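Local structure of purine nucleosidase, (IunH-1) (Sulfolobus solfataricus, 3T8J) at residues P169-K173 / V260-T264; E41-K45 / T88-K92; I190-T196 / I231-P237. The protein is a nucleosidase-clan enzyme with a central mixed beta sheet flanked by helices, binds a sodium ion and is found in a four-chain assembly. All coordinates share one frame; numbering follows the deposited sequence.

Contact 1: P169-K173 / V260-T264; sequences PDAAK and VIDNT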
loop_
_atom_site.group_PDB
_atom_site.type_symbol
_atom_site.label_atom_id
_atom_site.label_comp_id
_atom_site.label_asym_id
_atom_site.label_seq_id
_atom_site.Cartn_x
_atom_site.Cartn_y
_atom_site.Cartn_z
ATOM N N PRO A 169 10.804 10.407 -2.405
ATOM C CA PRO A 169 10.485 9.506 -3.537
ATOM C C PRO A 169 9.368 10.047 -4.385
ATOM O O PRO A 169 9.234 9.658 -5.551
ATOM C CB PRO A 169 10.105 8.202 -2.841
ATOM C CG PRO A 169 9.577 8.629 -1.520
ATOM C CD PRO A 169 10.366 9.853 -1.108
ATOM N N ASP A 170 8.569 10.960 -3.828
ATOM C CA ASP A 170 7.530 11.642 -4.622
ATOM C C ASP A 170 8.181 12.551 -5.656
ATOM O O ASP A 170 7.832 12.533 -6.846
ATOM C CB ASP A 170 6.604 12.383 -3.657
ATOM C CG ASP A 170 5.954 11.418 -2.695
ATOM O OD1 ASP A 170 5.114 10.619 -3.131
ATOM O OD2 ASP A 170 6.352 11.385 -1.502
ATOM N N ALA A 171 9.147 13.356 -5.223
ATOM C CA ALA A 171 9.922 14.179 -6.144
ATOM C C ALA A 171 10.603 13.305 -7.211
ATOM O O ALA A 171 10.602 13.668 -8.399
ATOM C CB ALA A 171 10.980 15.054 -5.380
ATOM N N ALA A 172 11.179 12.175 -6.814
ATOM C CA ALA A 172 11.857 11.278 -7.764
ATOM C C ALA A 172 10.868 10.760 -8.783
ATOM O O ALA A 172 11.177 10.698 -9.964
ATOM C CB ALA A 172 12.550 10.109 -7.030
ATOM N N LYS A 173 9.697 10.354 -8.317
ATOM C CA LYS A 173 8.679 9.805 -9.238
ATOM C C LYS A 173 8.288 10.868 -10.254
ATOM O O LYS A 173 8.174 10.576 -11.478
ATOM C CB LYS A 173 7.452 9.309 -8.463
ATOM C CG LYS A 173 6.453 8.516 -9.317
ATOM C CD LYS A 173 5.482 7.703 -8.406
ATOM C CE LYS A 173 4.841 6.513 -9.087
ATOM N NZ LYS A 173 5.707 5.298 -9.277
ATOM N N VAL A 260 10.818 2.346 -12.166
ATOM C CA VAL A 260 9.666 2.748 -11.379
ATOM C C VAL A 260 10.177 3.131 -9.982
ATOM O O VAL A 260 11.019 2.406 -9.461
ATOM C CB VAL A 260 8.657 1.637 -11.236
ATOM C CG1 VAL A 260 7.500 2.056 -10.327
ATOM C CG2 VAL A 260 8.076 1.282 -12.640
ATOM N N ILE A 261 9.712 4.279 -9.481
ATOM C CA ILE A 261 10.074 4.722 -8.112
ATOM C C ILE A 261 8.969 4.302 -7.164
ATOM O O ILE A 261 7.792 4.633 -7.357
ATOM C CB ILE A 261 10.207 6.235 -8.065
ATOM C CG1 ILE A 261 11.156 6.779 -9.131
ATOM C CG2 ILE A 261 10.627 6.680 -6.633
ATOM C CD1 ILE A 261 12.599 6.250 -9.032
ATOM N N ASP A 262 9.339 3.609 -6.090
ATOM C CA ASP A 262 8.384 3.292 -5.012
ATOM C C ASP A 262 8.232 4.526 -4.098
ATOM O O ASP A 262 9.212 4.951 -3.457
ATOM C CB ASP A 262 8.843 2.081 -4.210
ATOM C CG ASP A 262 7.854 1.688 -3.116
ATOM O OD1 ASP A 262 7.430 2.563 -2.322
ATOM O OD2 ASP A 262 7.513 0.481 -3.029
ATOM N N ASN A 263 7.062 5.174 -4.153
ATOM C CA ASN A 263 6.778 6.365 -3.342
ATOM C C ASN A 263 5.750 6.089 -2.249
ATOM O O ASN A 263 5.012 6.985 -1.827
ATOM C CB ASN A 263 6.371 7.565 -4.212
ATOM C CG ASN A 263 5.002 7.390 -4.847
ATOM O OD1 ASN A 263 4.615 6.259 -5.227
ATOM N ND2 ASN A 263 4.264 8.497 -4.998
ATOM N N THR A 264 5.693 4.834 -1.803
ATOM C CA THR A 264 4.878 4.490 -0.653
ATOM C C THR A 264 5.609 4.847 0.642
ATOM O O THR A 264 6.791 5.174 0.631
ATOM C CB THR A 264 4.523 2.971 -0.605
ATOM O OG1 THR A 264 5.686 2.210 -0.219
ATOM C CG2 THR A 264 3.960 2.491 -1.961
HETATM O O HOH W 1 7.684 5.715 -11.106
HETATM O O HOH W 2 5.211 3.442 -7.813
#
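The amide of Asn263 lies between two residues of the helix: the Lys173 chain crosses one face, its CD 3.6 Å from Asn263 CG, while ND2 at the rim reaches Asp170 OD1 at 3.0 Å. The carboxylate and amide planes are turned 67° apart, and Asp170 OD1 is met nearly along its C-O axis, displaced from the amide plane to the side away from Lys173 CD. The other oxygen of Asp170, OD2, forms a salt bridge with Lys70, whose NZ also bonds Asn263 O, so one lysine ties both segments together. Past the amide, the Lys173 chain runs extended and then turns at its last torsion (chi4 76°), which brings NZ to within 2.9 Å of Ile261 O, at the end of the strand. A water bridges the same ammonium and the backbone, 2.7 Å from Lys173 NZ and 3.0 Å from Ile261 N. Next to these polar groups the packing is apolar. Ile261 points at the helix; chi1 of -53° sets its CG2 against Ala172 CB at 4.0 Å and Pro169 CB at 4.1 Å, with CG1 beside the backbone of Lys173. Asp262 itself faces the other way: its OD1 takes both Thr264 N, as an Asx turn, and Thr264 OG1, and its OD2 bonds Thr268, consistent with a held bend where the chain leaves the strand. Leu69 of the second subunit packs on Asp170, Lys173 and Asn263, while within the chain the start of helix 169-177 sits against the end of strand 251-261, the strand between 289-295 and 272-275 in the mixed sheet, and Ile165 of helix 163-167 touches both Ala172 and Ile261.

Contact 2: E41-K45 / T88-K92; sequences EQEVK and TVEPK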
loop_
_atom_site.group_PDB
_atom_site.type_symbol
_atom_site.label_atom_id
_atom_site.label_comp_id
_atom_site.label_asym_id
_atom_site.label_seq_id
_atom_site.Cartn_x
_atom_site.Cartn_y
_atom_site.Cartn_z
ATOM N N GLU A 41 20.522 24.480 6.906
ATOM C CA GLU A 41 21.181 25.783 6.910
ATOM C C GLU A 41 22.723 25.641 6.855
ATOM O O GLU A 41 23.407 26.483 6.266
ATOM C CB GLU A 41 20.737 26.637 8.101
ATOM C CG GLU A 41 19.235 26.890 8.198
ATOM C CD GLU A 41 18.684 27.811 7.104
ATOM O OE1 GLU A 41 19.459 28.591 6.510
ATOM O OE2 GLU A 41 17.460 27.766 6.848
ATOM N N GLN A 42 23.265 24.540 7.383
ATOM C CA GLN A 42 24.685 24.272 7.248
ATOM C C GLN A 42 25.045 23.876 5.806
ATOM O O GLN A 42 26.143 24.183 5.320
ATOM C CB GLN A 42 25.185 23.228 8.256
ATOM C CG GLN A 42 26.713 23.036 8.269
ATOM C CD GLN A 42 27.487 24.313 8.628
ATOM O OE1 GLN A 42 27.171 24.977 9.637
ATOM N NE2 GLN A 42 28.492 24.666 7.834
ATOM N N GLU A 43 24.130 23.199 5.131
ATOM C CA GLU A 43 24.362 22.876 3.703
ATOM C C GLU A 43 24.534 24.127 2.861
ATOM O O GLU A 43 25.388 24.164 1.961
ATOM C CB GLU A 43 23.216 22.011 3.159
ATOM C CG GLU A 43 23.117 20.637 3.753
ATOM C CD GLU A 43 21.960 19.835 3.186
ATOM O OE1 GLU A 43 21.024 20.472 2.625
ATOM O OE2 GLU A 43 21.994 18.593 3.284
ATOM N N VAL A 44 23.726 25.156 3.126
ATOM C CA VAL A 44 23.855 26.439 2.429
ATOM C C VAL A 44 25.218 27.086 2.707
ATOM O O VAL A 44 25.943 27.527 1.816
ATOM C CB VAL A 44 22.698 27.400 2.788
ATOM C CG1 VAL A 44 22.861 28.750 2.106
ATOM C CG2 VAL A 44 21.326 26.793 2.508
ATOM N N LYS A 45 25.605 27.119 3.988
ATOM C CA LYS A 45 26.886 27.680 4.361
ATOM C C LYS A 45 28.075 26.905 3.786
ATOM O O LYS A 45 29.064 27.502 3.370
ATOM C CB LYS A 45 27.003 27.800 5.895
ATOM C CG LYS A 45 25.926 28.696 6.560
ATOM C CD LYS A 45 25.877 30.114 6.061
ATOM C CE LYS A 45 24.837 30.977 6.824
ATOM N NZ LYS A 45 25.226 31.297 8.252
ATOM N N THR A 88 32.145 22.904 11.289
ATOM C CA THR A 88 31.003 23.607 10.732
ATOM C C THR A 88 31.479 24.952 10.218
ATOM O O THR A 88 31.595 25.929 10.957
ATOM C CB THR A 88 29.874 23.779 11.751
ATOM O OG1 THR A 88 30.381 24.409 12.931
ATOM C CG2 THR A 88 29.284 22.409 12.140
ATOM N N VAL A 89 31.752 24.997 8.913
ATOM C CA VAL A 89 32.350 26.164 8.289
ATOM C C VAL A 89 31.355 27.301 8.104
ATOM O O VAL A 89 30.147 27.098 8.193
ATOM C CB VAL A 89 32.955 25.840 6.871
ATOM C CG1 VAL A 89 34.033 24.760 6.950
ATOM C CG2 VAL A 89 31.847 25.437 5.857
ATOM N N GLU A 90 31.883 28.485 7.839
ATOM C CA GLU A 90 31.079 29.688 7.656
ATOM C C GLU A 90 31.790 30.535 6.597
ATOM O O GLU A 90 32.980 30.834 6.743
ATOM C CB GLU A 90 30.944 30.457 9.000
ATOM C CG GLU A 90 30.040 31.713 8.992
ATOM C CD GLU A 90 28.555 31.443 8.734
ATOM O OE1 GLU A 90 28.138 30.265 8.671
ATOM O OE2 GLU A 90 27.803 32.444 8.594
ATOM N N PRO A 91 31.076 30.937 5.538
ATOM C CA PRO A 91 31.690 31.888 4.604
ATOM C C PRO A 91 32.013 33.217 5.262
ATOM O O PRO A 91 31.319 33.658 6.205
ATOM C CB PRO A 91 30.605 32.087 3.541
ATOM C CG PRO A 91 29.325 31.823 4.283
ATOM C CD PRO A 91 29.657 30.700 5.237
ATOM N N LYS A 92 33.072 33.852 4.766
ATOM C CA LYS A 92 33.472 35.158 5.254
ATOM C C LYS A 92 32.742 36.312 4.607
ATOM O O LYS A 92 32.577 37.363 5.225
ATOM C CB LYS A 92 34.979 35.333 5.068
ATOM C CG LYS A 92 35.811 34.409 5.942
ATOM C CD LYS A 92 37.293 34.722 5.778
ATOM C CE LYS A 92 38.168 33.716 6.507
ATOM N NZ LYS A 92 37.818 33.654 7.956
#
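One neutral hydrogen bond joins helix to loop: Gln42 NE2 donates to Val89 O at 3.0 Å, almost straight at 173° and with the acceptor in the plane of the amide. A second bond from NE2, to Asn46 OD1 one turn further along the helix, further limits rotation of the amide. CG lies anti to the backbone N and the chain folds at chi2 (60°), which swings the amide toward the loop. The ionic part belongs to the next turn. Lys45 NZ makes a salt bridge to Glu90, 2.8 Å from OE2 on its syn lone pair, with a weak second bond to OE1. Gln42 and Lys45, three residues apart, share one side of helix 40-53, the helix of a beta-alpha-beta crossover between the parallel neighbours 27-33 and 60-62. Its other side faces inward, where Val44 and Glu43 meet Ile33 of the first of those strands and Glu43 touches the sodium ligand Asp9. Apolar and van der Waals contacts fill in around the polar ones. Lys45 CG lies 3.4 Å from Glu90 OE1, the carboxylate resting against the bent chain, and Lys45 CD meets Pro91 CD at 3.9 Å, the proline also packing on Leu48. At the other end of the contact, Gln42 OE1 lies 3.6 Å from Thr88 CB, while Val89 packs on Asn46 and Trp49 of the same helix.

Contact 3: I190-T196 / I231-P237; sequences IINYPVT and INGHPHP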
loop_
_atom_site.group_PDB
_atom_site.type_symbol
_atom_site.label_atom_id
_atom_site.label_comp_id
_atom_site.label_asym_id
_atom_site.label_seq_id
_atom_site.Cartn_x
_atom_site.Cartn_y
_atom_site.Cartn_z
ATOM N N ILE A 190 28.385 2.165 -7.807
ATOM C CA ILE A 190 29.563 2.943 -7.389
ATOM C C ILE A 190 30.308 2.295 -6.206
ATOM O O ILE A 190 31.522 2.482 -6.112
ATOM C CB ILE A 190 29.262 4.445 -7.120
ATOM C CG1 ILE A 190 28.374 4.629 -5.913
ATOM C CG2 ILE A 190 28.669 5.118 -8.349
ATOM C CD1 ILE A 190 29.204 4.853 -4.622
ATOM N N ILE A 191 29.624 1.505 -5.363
ATOM C CA ILE A 191 30.308 0.848 -4.230
ATOM C C ILE A 191 31.298 -0.225 -4.661
ATOM O O ILE A 191 32.093 -0.683 -3.849
ATOM C CB ILE A 191 29.337 0.252 -3.153
ATOM C CG1 ILE A 191 28.432 -0.833 -3.746
ATOM C CG2 ILE A 191 28.553 1.382 -2.479
ATOM C CD1 ILE A 191 27.438 -1.439 -2.728
ATOM N N ASN A 192 31.268 -0.625 -5.935
ATOM C CA ASN A 192 32.289 -1.536 -6.475
ATOM C C ASN A 192 33.653 -0.876 -6.730
ATOM O O ASN A 192 34.619 -1.568 -7.069
ATOM C CB ASN A 192 31.791 -2.164 -7.791
ATOM C CG ASN A 192 30.533 -2.996 -7.608
ATOM O OD1 ASN A 192 30.308 -3.586 -6.549
ATOM N ND2 ASN A 192 29.713 -3.065 -8.658
ATOM N N TYR A 193 33.734 0.448 -6.562
ATOM C CA TYR A 193 34.906 1.240 -6.931
ATOM C C TYR A 193 35.355 2.169 -5.797
ATOM O O TYR A 193 35.510 3.373 -6.016
ATOM C CB TYR A 193 34.592 2.053 -8.190
ATOM C CG TYR A 193 34.047 1.213 -9.324
ATOM C CD1 TYR A 193 34.900 0.439 -10.123
ATOM C CD2 TYR A 193 32.687 1.166 -9.595
ATOM C CE1 TYR A 193 34.407 -0.341 -11.171
ATOM C CE2 TYR A 193 32.184 0.373 -10.653
ATOM C CZ TYR A 193 33.053 -0.379 -11.418
ATOM O OH TYR A 193 32.578 -1.148 -12.466
ATOM N N PRO A 194 35.574 1.615 -4.583
ATOM C CA PRO A 194 36.029 2.460 -3.479
ATOM C C PRO A 194 37.468 2.922 -3.646
ATOM O O PRO A 194 38.246 2.286 -4.363
ATOM C CB PRO A 194 35.936 1.535 -2.278
ATOM C CG PRO A 194 36.249 0.192 -2.846
ATOM C CD PRO A 194 35.553 0.195 -4.210
ATOM N N VAL A 195 37.802 4.000 -2.945
ATOM C CA VAL A 195 39.175 4.440 -2.766
ATOM C C VAL A 195 39.869 3.517 -1.743
ATOM O O VAL A 195 39.537 3.521 -0.547
ATOM C CB VAL A 195 39.221 5.898 -2.282
ATOM C CG1 VAL A 195 40.689 6.331 -2.005
ATOM C CG2 VAL A 195 38.507 6.825 -3.310
ATOM N N THR A 196 40.821 2.735 -2.237
ATOM C CA THR A 196 41.501 1.693 -1.456
ATOM C C THR A 196 42.517 2.287 -0.490
ATOM O O THR A 196 42.883 3.456 -0.601
ATOM C CB THR A 196 42.262 0.713 -2.376
ATOM O OG1 THR A 196 43.303 1.409 -3.062
ATOM C CG2 THR A 196 41.325 0.048 -3.386
ATOM N N ILE A 231 32.352 -1.219 3.307
ATOM C CA ILE A 231 33.021 -0.857 2.067
ATOM C C ILE A 231 34.520 -0.881 2.347
ATOM O O ILE A 231 34.958 -0.487 3.438
ATOM C CB ILE A 231 32.591 0.547 1.584
ATOM C CG1 ILE A 231 31.133 0.503 1.098
ATOM C CG2 ILE A 231 33.537 1.068 0.480
ATOM C CD1 ILE A 231 30.477 1.865 1.033
ATOM N N ASN A 232 35.297 -1.347 1.368
ATOM C CA ASN A 232 36.748 -1.395 1.525
ATOM C C ASN A 232 37.387 -0.042 1.157
ATOM O O ASN A 232 38.038 0.126 0.126
ATOM C CB ASN A 232 37.338 -2.582 0.752
ATOM C CG ASN A 232 36.997 -3.931 1.396
ATOM O OD1 ASN A 232 36.967 -4.069 2.626
ATOM N ND2 ASN A 232 36.749 -4.934 0.562
ATOM N N GLY A 233 37.188 0.926 2.052
ATOM C CA GLY A 233 37.658 2.293 1.894
ATOM C C GLY A 233 36.470 3.243 1.987
ATOM O O GLY A 233 35.664 3.163 2.922
ATOM N N HIS A 234 36.370 4.174 1.040
ATOM C CA HIS A 234 35.207 5.046 0.963
ATOM C C HIS A 234 34.769 5.163 -0.491
ATOM O O HIS A 234 35.583 5.022 -1.412
ATOM C CB HIS A 234 35.434 6.425 1.588
ATOM C CG HIS A 234 36.393 7.302 0.849
ATOM N ND1 HIS A 234 37.724 7.408 1.190
ATOM C CD2 HIS A 234 36.196 8.165 -0.173
ATOM C CE1 HIS A 234 38.310 8.283 0.388
ATOM N NE2 HIS A 234 37.406 8.747 -0.454
ATOM N N PRO A 235 33.475 5.399 -0.690
ATOM C CA PRO A 235 32.971 5.541 -2.050
ATOM C C PRO A 235 32.911 7.001 -2.513
ATOM O O PRO A 235 33.012 7.920 -1.699
ATOM C CB PRO A 235 31.574 4.963 -1.932
ATOM C CG PRO A 235 31.123 5.396 -0.585
ATOM C CD PRO A 235 32.364 5.346 0.286
ATOM N N HIS A 236 32.716 7.189 -3.825
ATOM C CA HIS A 236 32.597 8.510 -4.460
ATOM C C HIS A 236 31.314 8.556 -5.318
ATOM O O HIS A 236 31.377 8.668 -6.548
ATOM C CB HIS A 236 33.827 8.777 -5.342
ATOM C CG HIS A 236 34.975 9.437 -4.634
ATOM N ND1 HIS A 236 34.854 10.642 -3.971
ATOM C CD2 HIS A 236 36.292 9.106 -4.568
ATOM C CE1 HIS A 236 36.034 11.004 -3.496
ATOM N NE2 HIS A 236 36.925 10.088 -3.841
ATOM N N PRO A 237 30.139 8.464 -4.675
ATOM C CA PRO A 237 28.906 8.412 -5.459
ATOM C C PRO A 237 28.723 9.623 -6.371
ATOM O O PRO A 237 28.413 9.478 -7.578
ATOM C CB PRO A 237 27.799 8.325 -4.388
ATOM C CG PRO A 237 28.414 8.879 -3.149
ATOM C CD PRO A 237 29.881 8.497 -3.225
HETATM O O HOH W 3 33.100 4.659 -5.209
#
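Ile231 opens the second segment with both branches against the first: CG2 lies 3.7 Å from Pro194 CB, and CD1 meets Ile191 CG2 at 4.0 Å, the two isoleucine side chains crossing at about a right angle. Asn232, the centre of an inverse gamma turn, sets its carbonyl O against CG of Pro194. Gly233 follows at backbone angles that suit glycine, and its CA sits 3.3 Å from Val195 O in a CA-H...O contact; the same oxygen accepts from Arg222. His234 O takes the single direct hydrogen bond between the segments, from Val195 N at 2.9 Å. With chi1 at 69°, CG of His234 stands between its backbone N and carbonyl carbon and the ring lies alongside Val195, whose CB sits over one face in a CH-pi contact, 3.9 Å from the centroid of the His234 imidazole. Pro235 CB meets Ile190 CD1 at 3.6 Å. A water then enters: it accepts from His236 N and donates to Ile190 O and Tyr193 O, joining the type I turn 190-193 to the second segment. The His236 ring takes Val195 CG2 obliquely, 3.4 Å from its CD2. Pro237, just past the N-cap position of helix 237-246, completes the wall around Ile190 CD1. Both imidazoles are gripped at both nitrogens, His234 by Arg222 and Tyr214, His236 by Asp13 and Tyr214; the shared Tyr214 hydroxyl links the two rings, which probably restrains their rotation. With Val195 wedged against both, and the side chain of Pro237 about 8 Å from the sodium ion, the chemistry is consistent with a polar network around His234 and His236, flanked by isoleucine-proline packing, near the metal site.

From the N terminus, the chain passes the sodium ligands Asp9 and Asp14 and reaches helix 40-53, where contact 2 opens; it closes at the 88-92 loop, before helix 101-111. Contact 1 opens only later, at helix 169-177, so the two lie in series. Within the long excursion from there to 260-264, contact 3 opens at 190-196 and closes at 231-237, enclosing helices 197-204 and 209-227. Contact 1 then closes at the end of strand 251-261. None of the three touch: contacts 1 and 2 have centres about 30 Å apart. Contact 2 pins a loop to a crossover helix, contact 3 joins two interhelical loops, and contact 1 ties a helix to the sheet.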